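Side-chain contacts in hypothetical aldose 1-epimerase (Klebsiella pneumoniae subsp. pneumoniae MGH 78578, PDB 3TY1), which is of unknown function but probably binds carbohydrate, as expected of a supersandwich protein related to the galactose mutarotase (aldose 1-epimerase) family: residues Y323-T326 / I327-Q331; L63-T66 / R67-L71; F110-M113 / M114-C117; A356-A359 / A360-K364; E167-F170 / K171-D174. One frame throughout, in Å; residues are numbered along the deposited sequence.

Contact 1 of 5, residues Y323-T326 / I327-Q331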
loop_
_atom_site.group_PDB
_atom_site.type_symbol
_atom_site.label_atom_id
_atom_site.label_comp_id
_atom_site.label_asym_id
_atom_site.label_seq_id
_atom_site.Cartn_x
_atom_site.Cartn_y
_atom_site.Cartn_z
ATOM N N TYR A 323 -26.580 0.229 -2.536
ATOM C CA TYR A 323 -26.371 -0.365 -3.853
ATOM C C TYR A 323 -25.137 0.248 -4.505
ATOM O O TYR A 323 -24.711 1.309 -4.097
ATOM C CB TYR A 323 -27.569 -0.165 -4.779
ATOM C CG TYR A 323 -28.847 -0.790 -4.291
ATOM C CD1 TYR A 323 -29.007 -2.161 -4.288
ATOM C CD2 TYR A 323 -29.905 0.003 -3.821
ATOM C CE1 TYR A 323 -30.191 -2.743 -3.837
ATOM C CE2 TYR A 323 -31.091 -0.567 -3.366
ATOM C CZ TYR A 323 -31.217 -1.942 -3.372
ATOM O OH TYR A 323 -32.361 -2.538 -2.921
ATOM N N PRO A 324 -24.538 -0.437 -5.507
ATOM C CA PRO A 324 -23.374 0.107 -6.193
ATOM C C PRO A 324 -23.667 1.404 -6.937
ATOM O O PRO A 324 -24.820 1.714 -7.218
ATOM C CB PRO A 324 -22.972 -1.002 -7.173
ATOM C CG PRO A 324 -23.592 -2.225 -6.667
ATOM C CD PRO A 324 -24.854 -1.797 -5.977
ATOM N N VAL A 325 -22.615 2.140 -7.238
ATOM C CA VAL A 325 -22.714 3.451 -7.870
ATOM C C VAL A 325 -23.465 3.420 -9.213
ATOM O O VAL A 325 -24.112 4.413 -9.573
ATOM C CB VAL A 325 -21.314 4.100 -8.001
ATOM C CG1 VAL A 325 -20.443 3.308 -9.010
ATOM C CG2 VAL A 325 -21.437 5.572 -8.367
ATOM N N THR A 326 -23.415 2.282 -9.915
ATOM C CA THR A 326 -24.190 2.063 -11.137
ATOM C C THR A 326 -25.700 2.170 -10.881
ATOM O O THR A 326 -26.399 2.832 -11.613
ATOM C CB THR A 326 -23.861 0.674 -11.786
ATOM O OG1 THR A 326 -23.870 -0.335 -10.767
ATOM C CG2 THR A 326 -22.500 0.698 -12.451
ATOM N N ILE A 327 -26.195 1.529 -9.828
ATOM C CA ILE A 327 -27.633 1.580 -9.464
ATOM C C ILE A 327 -28.010 2.953 -8.936
ATOM O O ILE A 327 -29.032 3.521 -9.351
ATOM C CB ILE A 327 -28.000 0.454 -8.480
ATOM C CG1 ILE A 327 -28.085 -0.865 -9.261
ATOM C CG2 ILE A 327 -29.302 0.740 -7.753
ATOM C CD1 ILE A 327 -27.854 -2.102 -8.443
ATOM N N GLU A 328 -27.157 3.520 -8.078
ATOM C CA GLU A 328 -27.409 4.856 -7.503
ATOM C C GLU A 328 -27.431 5.974 -8.558
ATOM O O GLU A 328 -28.197 6.940 -8.408
ATOM C CB GLU A 328 -26.440 5.175 -6.373
ATOM C CG GLU A 328 -26.576 4.201 -5.217
ATOM C CD GLU A 328 -27.926 4.256 -4.529
ATOM O OE1 GLU A 328 -28.274 5.337 -3.996
ATOM O OE2 GLU A 328 -28.659 3.234 -4.547
ATOM N N ARG A 329 -26.644 5.837 -9.620
ATOM C CA ARG A 329 -26.724 6.777 -10.753
ATOM C C ARG A 329 -28.025 6.581 -11.543
ATOM O O ARG A 329 -28.740 7.551 -11.846
ATOM C CB ARG A 329 -25.565 6.570 -11.723
ATOM C CG ARG A 329 -24.225 7.093 -11.238
ATOM C CD ARG A 329 -23.138 6.446 -12.053
ATOM N NE ARG A 329 -21.804 6.842 -11.643
ATOM C CZ ARG A 329 -20.679 6.339 -12.146
ATOM N NH1 ARG A 329 -20.690 5.404 -13.105
ATOM N NH2 ARG A 329 -19.517 6.767 -11.673
ATOM N N LYS A 330 -28.307 5.319 -11.875
ATOM C CA LYS A 330 -29.490 4.936 -12.666
ATOM C C LYS A 330 -30.740 5.451 -11.975
ATOM O O LYS A 330 -31.562 6.077 -12.596
ATOM C CB LYS A 330 -29.571 3.406 -12.821
ATOM C CG LYS A 330 -30.526 2.883 -13.901
ATOM C CD LYS A 330 -29.811 2.741 -15.258
ATOM C CE LYS A 330 -30.716 2.147 -16.348
ATOM N NZ LYS A 330 -31.911 2.986 -16.552
ATOM N N GLN A 331 -30.845 5.246 -10.664
ATOM C CA GLN A 331 -32.010 5.699 -9.905
ATOM C C GLN A 331 -31.917 7.163 -9.403
ATOM O O GLN A 331 -32.729 7.574 -8.589
ATOM C CB GLN A 331 -32.349 4.706 -8.787
ATOM C CG GLN A 331 -32.485 3.285 -9.336
ATOM C CD GLN A 331 -33.114 2.323 -8.368
ATOM O OE1 GLN A 331 -33.054 2.503 -7.157
ATOM N NE2 GLN A 331 -33.739 1.285 -8.907
#
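Pro324 O and the backbone N-H groups of Ile327 and Glu328 meet at the N-terminus of the short helix 325-330, with Pro324 as its N-cap residue. The acceptor is shared: Glu328 N reaches Pro324 O at 3.1 Å with a nearly straight N-H...O angle of 170°, whereas the bond from Ile327 N to the same oxygen is strongly bent and weak. The next two bonds repeat the i to i+4 spacing, Arg329 N to Val325 O at 2.9 Å and Lys330 N to Thr326 O at 3.1 Å.

Glu328 is bent at chi2 (-64°), which folds its carboxylate back beside Tyr323: OE2 sits in plane at the ring edge, 3.5 Å from CD2, and the two flat groups are only 15° apart. The polar side-chain ends also find partners outside the helix. The Glu328 carboxylate is well supplied with donors, since OE2 forms a salt bridge with Arg333 while OE1 takes hydrogen bonds from Ser320 OG and the backbone N of Tyr321. Tyr323 OH bonds to Phe235 O, and the two rings stack. Arg329, its chain extended from CG to NE, carries its guanidinium across Val325 to a hydrogen bond between NH2 and Tyr133 OH.

Apolar contacts fill the rest. Ile327 CG2 packs on Tyr323 CB at 3.6 Å, and CD1 lies beside the proline ring. Val325 CG2 rests over one face of the Arg329 guanidinium, 3.5 Å from NE.

Contact 2 of 5, residues L63-T66 / R67-L71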
loop_
_atom_site.group_PDB
_atom_site.type_symbol
_atom_site.label_atom_id
_atom_site.label_comp_id
_atom_site.label_asym_id
_atom_site.label_seq_id
_atom_site.Cartn_x
_atom_site.Cartn_y
_atom_site.Cartn_z
ATOM N N LEU A 63 -11.468 8.811 18.138
ATOM C CA LEU A 63 -11.511 8.854 16.670
ATOM C C LEU A 63 -10.124 8.588 16.118
ATOM O O LEU A 63 -9.171 8.620 16.866
ATOM C CB LEU A 63 -12.119 10.144 16.185
ATOM C CG LEU A 63 -11.580 11.509 16.464
ATOM C CD1 LEU A 63 -10.422 11.739 15.456
ATOM C CD2 LEU A 63 -12.639 12.564 16.270
ATOM N N SER A 64 -10.021 8.316 14.823
ATOM C CA SER A 64 -8.743 8.053 14.188
ATOM C C SER A 64 -8.457 9.005 13.030
ATOM O O SER A 64 -9.085 8.893 11.979
ATOM C CB SER A 64 -8.664 6.607 13.700
ATOM O OG SER A 64 -7.424 6.458 13.045
ATOM N N PRO A 65 -7.483 9.927 13.197
ATOM C CA PRO A 65 -7.086 10.798 12.100
ATOM C C PRO A 65 -6.468 10.074 10.907
ATOM O O PRO A 65 -6.518 10.568 9.785
ATOM C CB PRO A 65 -6.050 11.701 12.756
ATOM C CG PRO A 65 -6.499 11.736 14.209
ATOM C CD PRO A 65 -6.870 10.368 14.468
ATOM N N THR A 66 -5.842 8.929 11.144
ATOM C CA THR A 66 -5.285 8.125 10.076
ATOM C C THR A 66 -6.379 7.542 9.187
ATOM O O THR A 66 -6.158 7.334 7.989
ATOM C CB THR A 66 -4.458 7.000 10.700
ATOM O OG1 THR A 66 -3.483 7.608 11.538
ATOM C CG2 THR A 66 -3.748 6.139 9.638
ATOM N N ARG A 67 -7.535 7.226 9.801
ATOM C CA ARG A 67 -8.672 6.608 9.116
ATOM C C ARG A 67 -9.826 7.609 8.947
ATOM O O ARG A 67 -10.906 7.431 9.503
ATOM C CB ARG A 67 -9.097 5.349 9.892
ATOM C CG ARG A 67 -7.965 4.259 9.963
ATOM C CD ARG A 67 -8.409 2.976 10.636
ATOM N NE ARG A 67 -9.572 2.432 9.942
ATOM C CZ ARG A 67 -9.586 1.864 8.742
ATOM N NH1 ARG A 67 -8.448 1.647 8.050
ATOM N NH2 ARG A 67 -10.774 1.518 8.222
ATOM N N GLY A 68 -9.514 8.731 8.281
ATOM C CA GLY A 68 -10.496 9.745 7.826
ATOM C C GLY A 68 -11.315 10.427 8.903
ATOM O O GLY A 68 -12.374 10.941 8.625
HETATM N N MSE A 69 -10.799 10.422 10.129
HETATM C CA MSE A 69 -11.529 10.923 11.301
HETATM C C MSE A 69 -12.771 10.091 11.640
HETATM O O MSE A 69 -13.689 10.568 12.339
HETATM C CB MSE A 69 -11.867 12.410 11.172
HETATM C CG MSE A 69 -10.762 13.308 10.717
HETATM SE SE MSE A 69 -9.350 13.606 11.936
HETATM C CE MSE A 69 -10.243 14.653 13.359
ATOM N N ASN A 70 -12.776 8.830 11.221
ATOM C CA ASN A 70 -13.822 7.886 11.632
ATOM C C ASN A 70 -13.867 7.850 13.157
ATOM O O ASN A 70 -12.819 7.955 13.840
ATOM C CB ASN A 70 -13.458 6.447 11.199
ATOM C CG ASN A 70 -13.630 6.161 9.713
ATOM O OD1 ASN A 70 -14.210 6.956 8.950
ATOM N ND2 ASN A 70 -13.083 4.977 9.281
ATOM N N LEU A 71 -15.057 7.598 13.693
ATOM C CA LEU A 71 -15.282 7.512 15.113
ATOM C C LEU A 71 -15.151 6.035 15.452
ATOM O O LEU A 71 -15.844 5.179 14.905
ATOM C CB LEU A 71 -16.653 8.057 15.522
ATOM C CG LEU A 71 -17.043 9.468 15.000
ATOM C CD1 LEU A 71 -18.393 9.865 15.565
ATOM C CD2 LEU A 71 -15.963 10.500 15.326
#
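Ser64 O is approached by two backbone donors from 67-71, Met69 N at 2.9 Å and Arg67 N at 3.2 Å, both bonds bent and weak. Arg67 N also makes a weak bond to Ser64 OG, which has its stronger partner in Lys49 O. A straighter bond joins the two arms of this beta hairpin, strands 60-64 and 70-76: Ser64 N bonds to Asn70 O at 3.0 Å. The chain reverses through a type I' turn from Arg67 to Asn70.

Within the turn, selenomethionine Met69 curls back onto Pro65 and Leu63. Bends at chi2 (-70°) and chi3 (-68°) lay SE against Pro65 CA at 3.6 Å and bring CE to Leu63 CD1, also 3.6 Å away. Leu63 and Leu71 form an antiparallel non-hydrogen-bonded pair; CD2 of Leu71 packs 4.0 Å from Leu63 CB.

The polar ends reach beyond the hairpin. Arg67 NH2 forms a salt bridge with Glu112 and NH1 bonds to Asn141 OD1, while Asn70 ND2 also meets Glu112. A buried guanidinium and amide thus share one carboxylate, whose negative charge probably offsets the positive charge of the arginine beside Val90 and Ile96, while Leu63, Pro65 and Met69 pack elsewhere on the hairpin.

Contact 3 of 5, residues F110-M113 / M114-C117; sequences FNEM and MVRC
Phe110 and Val115 touch where the loop 110-113 runs into strand 114-119, with a classic beta bulge at the junction: Met113 and Met114 both lie opposite Leu71 on the neighbouring strand. Phe110 leads, its CE1 3.9 Å from Val115 CG2 and the methyl set obliquely to the ring. Phe110 also meets Trp83, Trp106 and His211, and its ring is met by Phe170 of the second subunit.

Asn111 contributes its backbone N, which bonds to Glu112 OE1 at 3.0 Å from above the carboxylate plane. Glu112 follows. Its chain turns at chi2 (97°), and this fold swings the carboxylate back toward Phe110, placing OE1 in plane at the ring edge while the same oxygen contacts Val115 CG2 at 3.6 Å. With OE2 turned to Arg67 and Asn70, both oxygens of this buried carboxylate have donors.

Selenomethionine Met113 closes the segment. Its SE packs on CB of the next selenomethionine, Met114, and both side chains reach Tyr349 of strand 342-352. Met114 then turns along its own strand, where its CE stands 3.4 Å above the guanidinium plane of Arg116, offset toward the rim of that flat group.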
loop_
_atom_site.group_PDB
_atom_site.type_symbol
_atom_site.label_atom_id
_atom_site.label_comp_id
_atom_site.label_asym_id
_atom_site.label_seq_id
_atom_site.Cartn_x
_atom_site.Cartn_y
_atom_site.Cartn_z
ATOM N N PHE A 110 -12.558 -2.748 8.988
ATOM C CA PHE A 110 -13.846 -2.299 9.540
ATOM C C PHE A 110 -14.116 -2.723 10.955
ATOM O O PHE A 110 -14.354 -3.915 11.246
ATOM C CB PHE A 110 -15.012 -2.708 8.604
ATOM C CG PHE A 110 -16.387 -2.239 9.069
ATOM C CD1 PHE A 110 -16.582 -0.969 9.572
ATOM C CD2 PHE A 110 -17.500 -3.040 8.889
ATOM C CE1 PHE A 110 -17.864 -0.516 9.963
ATOM C CE2 PHE A 110 -18.753 -2.603 9.271
ATOM C CZ PHE A 110 -18.933 -1.341 9.804
ATOM N N ASN A 111 -14.028 -1.737 11.861
ATOM C CA ASN A 111 -14.399 -1.934 13.252
ATOM C C ASN A 111 -15.010 -0.708 13.964
ATOM O O ASN A 111 -15.264 -0.745 15.161
ATOM C CB ASN A 111 -13.189 -2.442 14.012
ATOM C CG ASN A 111 -12.043 -1.445 14.013
ATOM O OD1 ASN A 111 -12.232 -0.225 13.748
ATOM N ND2 ASN A 111 -10.862 -1.937 14.392
ATOM N N GLU A 112 -15.339 0.317 13.195
ATOM C CA GLU A 112 -15.680 1.608 13.749
ATOM C C GLU A 112 -17.167 1.777 14.073
ATOM O O GLU A 112 -18.028 1.126 13.510
ATOM C CB GLU A 112 -15.242 2.704 12.761
ATOM C CG GLU A 112 -13.777 2.695 12.386
ATOM C CD GLU A 112 -13.436 1.982 11.065
ATOM O OE1 GLU A 112 -14.091 0.983 10.698
ATOM O OE2 GLU A 112 -12.498 2.432 10.393
HETATM N N MSE A 113 -17.410 2.692 14.996
HETATM C CA MSE A 113 -18.710 3.154 15.386
HETATM C C MSE A 113 -19.294 4.076 14.300
HETATM O O MSE A 113 -20.505 4.063 14.085
HETATM C CB MSE A 113 -18.616 3.864 16.737
HETATM C CG MSE A 113 -19.919 4.384 17.266
HETATM SE SE MSE A 113 -20.290 6.263 16.824
HETATM C CE MSE A 113 -21.941 6.010 16.147
HETATM N N MSE A 114 -18.467 4.893 13.643
HETATM C CA MSE A 114 -18.977 5.756 12.538
HETATM C C MSE A 114 -17.919 5.888 11.428
HETATM O O MSE A 114 -16.847 6.411 11.671
HETATM C CB MSE A 114 -19.445 7.140 13.068
HETATM C CG MSE A 114 -20.515 7.870 12.234
HETATM SE SE MSE A 114 -19.836 8.415 10.508
HETATM C CE MSE A 114 -18.564 9.763 11.119
ATOM N N VAL A 115 -18.234 5.366 10.242
ATOM C CA VAL A 115 -17.399 5.479 9.060
ATOM C C VAL A 115 -18.060 6.379 8.023
ATOM O O VAL A 115 -19.209 6.153 7.685
ATOM C CB VAL A 115 -17.199 4.123 8.353
ATOM C CG1 VAL A 115 -16.249 4.332 7.134
ATOM C CG2 VAL A 115 -16.655 3.109 9.306
ATOM N N ARG A 116 -17.351 7.398 7.525
ATOM C CA ARG A 116 -17.876 8.188 6.404
ATOM C C ARG A 116 -17.622 7.347 5.159
ATOM O O ARG A 116 -16.477 7.139 4.791
ATOM C CB ARG A 116 -17.180 9.539 6.327
ATOM C CG ARG A 116 -17.585 10.466 7.482
ATOM C CD ARG A 116 -16.744 11.760 7.550
ATOM N NE ARG A 116 -17.100 12.617 8.693
ATOM C CZ ARG A 116 -16.593 12.487 9.929
ATOM N NH1 ARG A 116 -15.770 11.514 10.204
ATOM N NH2 ARG A 116 -16.941 13.336 10.911
ATOM N N CYS A 117 -18.691 6.830 4.558
ATOM C CA CYS A 117 -18.615 5.983 3.373
ATOM C C CYS A 117 -18.906 6.907 2.190
ATOM O O CYS A 117 -20.061 7.149 1.850
ATOM C CB CYS A 117 -19.638 4.874 3.472
ATOM S SG CYS A 117 -19.349 3.777 4.876
#

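Contact 4 of 5, residues A356-A359 / A360-K364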
loop_
_atom_site.group_PDB
_atom_site.type_symbol
_atom_site.label_atom_id
_atom_site.label_comp_id
_atom_site.label_asym_id
_atom_site.label_seq_id
_atom_site.Cartn_x
_atom_site.Cartn_y
_atom_site.Cartn_z
ATOM N N ALA A 356 -36.503 7.838 30.794
ATOM C CA ALA A 356 -37.060 9.149 30.435
ATOM C C ALA A 356 -36.461 9.661 29.149
ATOM O O ALA A 356 -37.164 10.238 28.321
ATOM C CB ALA A 356 -36.866 10.178 31.603
ATOM N N GLN A 357 -35.150 9.454 28.964
ATOM C CA GLN A 357 -34.496 9.866 27.713
ATOM C C GLN A 357 -34.973 9.086 26.516
ATOM O O GLN A 357 -35.242 9.680 25.464
ATOM C CB GLN A 357 -32.966 9.780 27.811
ATOM C CG GLN A 357 -32.385 10.847 28.692
ATOM C CD GLN A 357 -30.903 10.690 28.911
ATOM O OE1 GLN A 357 -30.237 9.850 28.289
ATOM N NE2 GLN A 357 -30.360 11.517 29.791
ATOM N N VAL A 358 -35.051 7.767 26.647
ATOM C CA VAL A 358 -35.614 6.938 25.575
ATOM C C VAL A 358 -37.089 7.338 25.257
ATOM O O VAL A 358 -37.491 7.417 24.083
ATOM C CB VAL A 358 -35.512 5.425 25.935
ATOM C CG1 VAL A 358 -36.296 4.557 24.955
ATOM C CG2 VAL A 358 -34.000 4.990 26.042
ATOM N N ALA A 359 -37.887 7.594 26.304
ATOM C CA ALA A 359 -39.315 7.929 26.145
ATOM C C ALA A 359 -39.470 9.242 25.377
ATOM O O ALA A 359 -40.323 9.342 24.478
ATOM C CB ALA A 359 -40.020 7.984 27.506
ATOM N N ALA A 360 -38.630 10.219 25.701
ATOM C CA ALA A 360 -38.587 11.509 25.001
ATOM C C ALA A 360 -38.266 11.340 23.499
ATOM O O ALA A 360 -38.880 11.977 22.634
ATOM C CB ALA A 360 -37.565 12.472 25.681
ATOM N N VAL A 361 -37.300 10.486 23.189
ATOM C CA VAL A 361 -36.975 10.188 21.783
ATOM C C VAL A 361 -38.160 9.501 21.093
ATOM O O VAL A 361 -38.583 9.906 19.998
ATOM C CB VAL A 361 -35.701 9.317 21.670
ATOM C CG1 VAL A 361 -35.587 8.642 20.299
ATOM C CG2 VAL A 361 -34.479 10.183 21.959
ATOM N N GLU A 362 -38.739 8.516 21.776
ATOM C CA GLU A 362 -39.863 7.766 21.209
ATOM C C GLU A 362 -41.086 8.675 20.958
ATOM O O GLU A 362 -41.751 8.566 19.922
ATOM C CB GLU A 362 -40.158 6.547 22.086
ATOM C CG GLU A 362 -40.991 5.487 21.403
ATOM C CD GLU A 362 -40.944 4.117 22.079
ATOM O OE1 GLU A 362 -40.138 3.889 23.018
ATOM O OE2 GLU A 362 -41.744 3.251 21.660
ATOM N N GLN A 363 -41.323 9.615 21.876
ATOM C CA GLN A 363 -42.422 10.604 21.784
ATOM C C GLN A 363 -42.192 11.611 20.639
ATOM O O GLN A 363 -43.136 11.962 19.917
ATOM C CB GLN A 363 -42.614 11.374 23.120
ATOM C CG GLN A 363 -43.725 10.878 24.082
ATOM C CD GLN A 363 -43.322 9.764 25.088
ATOM O OE1 GLN A 363 -43.016 8.616 24.703
ATOM N NE2 GLN A 363 -43.382 10.099 26.392
ATOM N N LYS A 364 -40.953 12.078 20.461
ATOM C CA LYS A 364 -40.631 12.981 19.341
ATOM C C LYS A 364 -40.819 12.271 18.001
ATOM O O LYS A 364 -41.367 12.846 17.062
ATOM C CB LYS A 364 -39.217 13.556 19.451
ATOM C CG LYS A 364 -38.882 14.650 18.432
ATOM C CD LYS A 364 -39.690 15.966 18.612
ATOM C CE LYS A 364 -39.710 16.802 17.313
ATOM N NZ LYS A 364 -40.680 17.959 17.346
#
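Val358 and Glu362 are joined by the backbone of helix 355-369, Glu362 N to Val358 O at 2.8 Å, one of four i to i+4 bonds that tie 356-359 to 360-364.

The packed side of the helix belongs to its two buried valines. Val361 places CG1 anti to its own backbone N (chi1 162°), leaving CG2 beside that nitrogen and 3.6 Å from Gln357 O, one turn back. Small side chains mark the more open flank, where Ala356 and Ala360 are exposed and Ala360 CB lies 3.5 Å from Ala356 O.

Gln363 is exposed as well. A bend at chi2 (87°) brings its amide back toward Ala359, but OE1 as modelled stands 2.8 Å from Ala359 O, too near for two acceptors, so the orientation of this amide is doubtful. Glu362 stays extended instead, and its carboxylate forms a salt bridge with Arg224, while Gln357 OE1 accepts from the backbone N of His353.

Through Val358 and Val361 the helix lies against strands 272-278 and 342-352 of the ten-stranded antiparallel sheet, meeting Val278, Leu274, Ala276 and Leu352.

Contact 5 of 5, residues E167-F170 / K171-D174; sequences ESTF and KKAD. With SO4 (sulfate ion), chain J.
A beta hairpin of strands 159-169 and 173-183 turns round here, and its tip packs against the third subunit. Ser168 OG donates to Asp174 OD1 at 2.5 Å, a short bond that meets the carboxylate from above its plane; Gln176 NE2 supplies OD1 with another donor. Thr169 and Ala173 form a hydrogen-bonded antiparallel pair, with Thr169 N to Ala173 O at 2.9 Å and the return bond from Ala173 N to Thr169 O at 3.2 Å, both almost straight. Thr169 O takes a second N-H, from Lys172 N at 3.1 Å.

At the turn, Lys171 lies alongside Phe170. With Phe170 CG anti to its backbone N (chi1 -179°), the ring offers one face to Lys171 CG, a CH-pi contact 3.9 Å from the ring centroid. Past the ring, Lys171 NZ forms salt bridges with Asp257 and Glu258 of the third subunit, and the Phe170 ring meets Trp83 of that subunit edge-to-face.

Lys172 packs its CB on Thr169 CG2 at 3.7 Å, then extends to a sulfate ion, probably from the crystallisation liquor, where NZ bonds to O4 at 3.0 Å. Lys172 and Ala173 both face Thr169, which is the signature of a classic beta bulge.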
loop_
_atom_site.group_PDB
_atom_site.type_symbol
_atom_site.label_atom_id
_atom_site.label_comp_id
_atom_site.label_asym_id
_atom_site.label_seq_id
_atom_site.Cartn_x
_atom_site.Cartn_y
_atom_site.Cartn_z
ATOM N N GLU A 167 -9.711 14.156 -1.192
ATOM C CA GLU A 167 -9.865 13.204 -2.283
ATOM C C GLU A 167 -9.518 14.010 -3.548
ATOM O O GLU A 167 -10.415 14.409 -4.277
ATOM C CB GLU A 167 -11.295 12.639 -2.335
ATOM C CG GLU A 167 -11.697 11.836 -1.040
ATOM C CD GLU A 167 -13.133 11.335 -1.052
ATOM O OE1 GLU A 167 -13.445 10.434 -1.854
ATOM O OE2 GLU A 167 -13.962 11.813 -0.236
ATOM N N SER A 168 -8.211 14.258 -3.718
ATOM C CA SER A 168 -7.587 15.078 -4.768
ATOM C C SER A 168 -6.835 14.195 -5.745
ATOM O O SER A 168 -5.906 13.479 -5.352
ATOM C CB SER A 168 -6.609 16.043 -4.109
ATOM O OG SER A 168 -7.303 16.850 -3.160
ATOM N N THR A 169 -7.241 14.232 -7.015
ATOM C CA THR A 169 -6.644 13.397 -8.051
ATOM C C THR A 169 -6.568 14.199 -9.318
ATOM O O THR A 169 -7.596 14.705 -9.763
ATOM C CB THR A 169 -7.514 12.140 -8.290
ATOM O OG1 THR A 169 -7.666 11.447 -7.037
ATOM C CG2 THR A 169 -6.884 11.161 -9.351
ATOM N N PHE A 170 -5.370 14.358 -9.879
ATOM C CA PHE A 170 -5.222 15.112 -11.145
ATOM C C PHE A 170 -6.109 14.513 -12.239
ATOM O O PHE A 170 -6.197 13.312 -12.369
ATOM C CB PHE A 170 -3.759 15.160 -11.568
ATOM C CG PHE A 170 -3.501 15.946 -12.845
ATOM C CD1 PHE A 170 -3.779 17.308 -12.917
ATOM C CD2 PHE A 170 -2.923 15.325 -13.951
ATOM C CE1 PHE A 170 -3.509 18.016 -14.055
ATOM C CE2 PHE A 170 -2.661 16.034 -15.114
ATOM C CZ PHE A 170 -2.946 17.388 -15.158
ATOM N N LYS A 171 -6.814 15.375 -12.971
ATOM C CA LYS A 171 -7.742 15.011 -14.052
ATOM C C LYS A 171 -9.046 14.394 -13.594
ATOM O O LYS A 171 -9.890 14.110 -14.421
ATOM C CB LYS A 171 -7.098 14.070 -15.087
ATOM C CG LYS A 171 -5.955 14.691 -15.884
ATOM C CD LYS A 171 -6.469 15.364 -17.133
ATOM C CE LYS A 171 -5.336 15.699 -18.064
ATOM N NZ LYS A 171 -5.846 16.279 -19.308
ATOM N N LYS A 172 -9.271 14.212 -12.302
ATOM C CA LYS A 172 -10.437 13.437 -11.864
ATOM C C LYS A 172 -11.355 14.166 -10.885
ATOM O O LYS A 172 -12.570 14.271 -11.111
ATOM C CB LYS A 172 -9.958 12.127 -11.244
ATOM C CG LYS A 172 -9.302 11.142 -12.233
ATOM C CD LYS A 172 -10.244 10.744 -13.344
ATOM C CE LYS A 172 -9.735 9.563 -14.144
ATOM N NZ LYS A 172 -10.698 9.313 -15.246
ATOM N N ALA A 173 -10.769 14.677 -9.817
ATOM C CA ALA A 173 -11.551 15.279 -8.727
ATOM C C ALA A 173 -10.693 16.081 -7.755
ATOM O O ALA A 173 -9.478 15.892 -7.666
ATOM C CB ALA A 173 -12.280 14.180 -7.976
ATOM N N ASP A 174 -11.324 17.039 -7.085
ATOM C CA ASP A 174 -10.701 17.698 -5.937
ATOM C C ASP A 174 -11.806 17.978 -4.933
ATOM O O ASP A 174 -12.283 19.114 -4.753
ATOM C CB ASP A 174 -9.870 18.951 -6.296
ATOM C CG ASP A 174 -8.897 19.360 -5.154
ATOM O OD1 ASP A 174 -8.839 18.640 -4.107
ATOM O OD2 ASP A 174 -8.171 20.380 -5.298
HETATM S S SO4 J . -14.314 9.042 -13.069
HETATM O O1 SO4 J . -14.852 8.140 -12.045
HETATM O O2 SO4 J . -15.354 9.325 -14.064
HETATM O O3 SO4 J . -13.856 10.294 -12.486
HETATM O O4 SO4 J . -13.153 8.446 -13.729
#

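Overall arrangement
Along the chain the order is contact 2, contact 3, contact 5, contact 1, contact 4. Contacts 2 and 3 are neighbours, with centres about 9 Å apart, and touch directly through side chains of the hairpin and bulge segments, where strands 70-76 and 114-119 meet. Contact 5 ends a hairpin of the ten-stranded antiparallel sheet, against which the helix of contact 4 also packs, yet their centres are about 44 Å apart. Contact 1 forms a separate short helix about 22 Å from contact 3, centre to centre. Between chains, contact 5 of one subunit meets contact 3 of another, consistent with the hairpin tip taking part in the subunit interface.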